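Long-range contact in cell shape-determining protein MreC (Streptococcus pneumoniae, PDB 2QF4), which helps form and maintain cell shape, probably as part of the elongasome that synthesizes peripheral peptidoglycan, and is represented here by its major extracellular domain: residues A[45-50]-A[62-67]. Numbering follows the deposited sequence.
Sequences GGLIGS and NLLTNT
The Ile-48 carbonyl is met on both faces by 62-67: Leu-64 N, which donates to Ile-48 O (3.1 Å) from 40° out of the carbonyl plane, and Leu-64 CG lie on one face, and Leu-63 CD2 on the other, 3.4 Å from Ile-48 O. In the Ser-50/Asn-62 pair the donors sit closer to the carbonyl plane or axis. Ser-50 N reaches Asn-62 O at 3.0 Å, tilted 17° from its plane, and Asn-62 N approaches Ser-50 O (2.8 Å) nearly along the C=O axis. This reciprocal pair, with the non-hydrogen-bonded pair Gly-49/Leu-63 next to it, fixes the antiparallel register of the hairpin of strands 46-54 and 59-63, in one of the two six-stranded barrels of this alpha-lytic protease-like fold. Ile-48 and Gly-49 both face Ala-41, a classic beta bulge on the other edge of the strand. A type I turn from Leu-63 to Asn-66 follows, and Asn-66 ND2 donates back to Leu-63 O (2.9 Å). With CG anti to its carbonyl carbon (chi1 -66°), Leu-64 crosses Leu-47 at about a right angle and brings its CD1 branch to Leu-47 O and to Leu-47 CD2, 3.8 Å from the latter. The side chains of Ile-48 and Leu-63 lie side by side, pointing the same way, with Ile-48 CD1 3.8 Å from Leu-63 CD2. A water 2.8 Å from Ser-50 OG donates to Asn-62 O.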
loop_
_atom_site.group_PDB
_atom_site.type_symbol
_atom_site.label_atom_id
_atom_site.label_comp_id
_atom_site.label_asym_id
_atom_site.label_seq_id
_atom_site.Cartn_x
_atom_site.Cartn_y
_atom_site.Cartn_z
ATOM N N GLY A 45 -4.682 -9.927 6.111
ATOM C CA GLY A 45 -5.746 -8.913 6.082
ATOM C C GLY A 45 -5.364 -7.489 5.704
ATOM O O GLY A 45 -6.253 -6.621 5.557
ATOM N N GLY A 46 -4.074 -7.223 5.517
ATOM C CA GLY A 46 -3.644 -5.867 5.292
ATOM C C GLY A 46 -2.700 -5.706 4.121
ATOM O O GLY A 46 -2.112 -6.666 3.587
ATOM N N LEU A 47 -2.516 -4.449 3.727
ATOM C CA LEU A 47 -1.624 -4.136 2.607
ATOM C C LEU A 47 -0.171 -4.402 2.962
ATOM O O LEU A 47 0.326 -3.953 3.981
ATOM C CB LEU A 47 -1.758 -2.660 2.248
ATOM C CG LEU A 47 -1.069 -2.246 0.936
ATOM C CD1 LEU A 47 -1.729 -2.944 -0.278
ATOM C CD2 LEU A 47 -1.063 -0.726 0.793
ATOM N N ILE A 48 0.509 -5.138 2.080
ATOM C CA ILE A 48 1.953 -5.384 2.254
ATOM C C ILE A 48 2.810 -4.904 1.105
ATOM O O ILE A 48 4.008 -4.825 1.261
ATOM C CB ILE A 48 2.248 -6.852 2.646
ATOM C CG1 ILE A 48 1.833 -7.864 1.571
ATOM C CG2 ILE A 48 1.577 -7.176 3.994
ATOM C CD1 ILE A 48 2.814 -7.981 0.422
ATOM N N GLY A 49 2.226 -4.503 -0.010
ATOM C CA GLY A 49 3.003 -4.051 -1.133
ATOM C C GLY A 49 2.160 -3.802 -2.363
ATOM O O GLY A 49 0.947 -3.865 -2.315
ATOM N N SER A 50 2.864 -3.539 -3.457
ATOM C CA SER A 50 2.265 -3.227 -4.765
ATOM C C SER A 50 2.974 -4.049 -5.818
ATOM O O SER A 50 4.161 -4.331 -5.682
ATOM C CB SER A 50 2.367 -1.731 -5.070
ATOM O OG SER A 50 3.701 -1.285 -4.914
ATOM N N ASN A 62 6.658 -5.127 -4.673
ATOM C CA ASN A 62 7.464 -4.159 -3.955
ATOM C C ASN A 62 6.863 -3.924 -2.596
ATOM O O ASN A 62 5.692 -3.536 -2.489
ATOM C CB ASN A 62 7.503 -2.863 -4.718
ATOM C CG ASN A 62 8.543 -1.942 -4.181
ATOM O OD1 ASN A 62 8.231 -0.850 -3.745
ATOM N ND2 ASN A 62 9.774 -2.397 -4.145
ATOM N N LEU A 63 7.636 -4.191 -1.554
ATOM C CA LEU A 63 7.077 -4.111 -0.221
ATOM C C LEU A 63 6.942 -2.655 0.261
ATOM O O LEU A 63 7.676 -1.763 -0.138
ATOM C CB LEU A 63 7.903 -4.952 0.776
ATOM C CG LEU A 63 7.906 -6.470 0.477
ATOM C CD1 LEU A 63 8.813 -7.194 1.484
ATOM C CD2 LEU A 63 6.510 -7.069 0.574
ATOM N N LEU A 64 6.070 -2.465 1.232
ATOM C CA LEU A 64 5.847 -1.134 1.803
ATOM C C LEU A 64 6.956 -0.639 2.709
ATOM O O LEU A 64 6.967 0.532 3.081
ATOM C CB LEU A 64 4.550 -1.123 2.624
ATOM C CG LEU A 64 3.235 -1.317 1.873
ATOM C CD1 LEU A 64 2.078 -1.121 2.876
ATOM C CD2 LEU A 64 3.085 -0.386 0.672
ATOM N N THR A 65 7.878 -1.506 3.089
ATOM C CA THR A 65 8.966 -1.146 4.001
ATOM C C THR A 65 10.207 -0.585 3.297
ATOM O O THR A 65 11.193 -0.325 3.956
ATOM C CB THR A 65 9.307 -2.359 4.851
ATOM O OG1 THR A 65 9.523 -3.480 3.982
ATOM C CG2 THR A 65 8.163 -2.675 5.829
ATOM N N ASN A 66 10.127 -0.341 1.985
ATOM C CA ASN A 66 11.211 0.325 1.280
ATOM C C ASN A 66 11.355 1.780 1.674
ATOM O O ASN A 66 10.382 2.510 1.810
ATOM C CB ASN A 66 11.042 0.175 -0.210
ATOM C CG ASN A 66 11.407 -1.192 -0.642
ATOM O OD1 ASN A 66 12.592 -1.563 -0.600
ATOM N ND2 ASN A 66 10.427 -1.981 -1.033
ATOM N N THR A 67 12.591 2.203 1.864
ATOM C CA THR A 67 12.899 3.563 2.294
ATOM C C THR A 67 12.222 4.607 1.416
ATOM O O THR A 67 11.548 5.501 1.921
ATOM C CB THR A 67 14.418 3.785 2.307
ATOM O OG1 THR A 67 14.999 2.799 3.162
ATOM C CG2 THR A 67 14.746 5.208 2.776
HETATM O O HOH W 1 5.136 -0.668 -2.533
#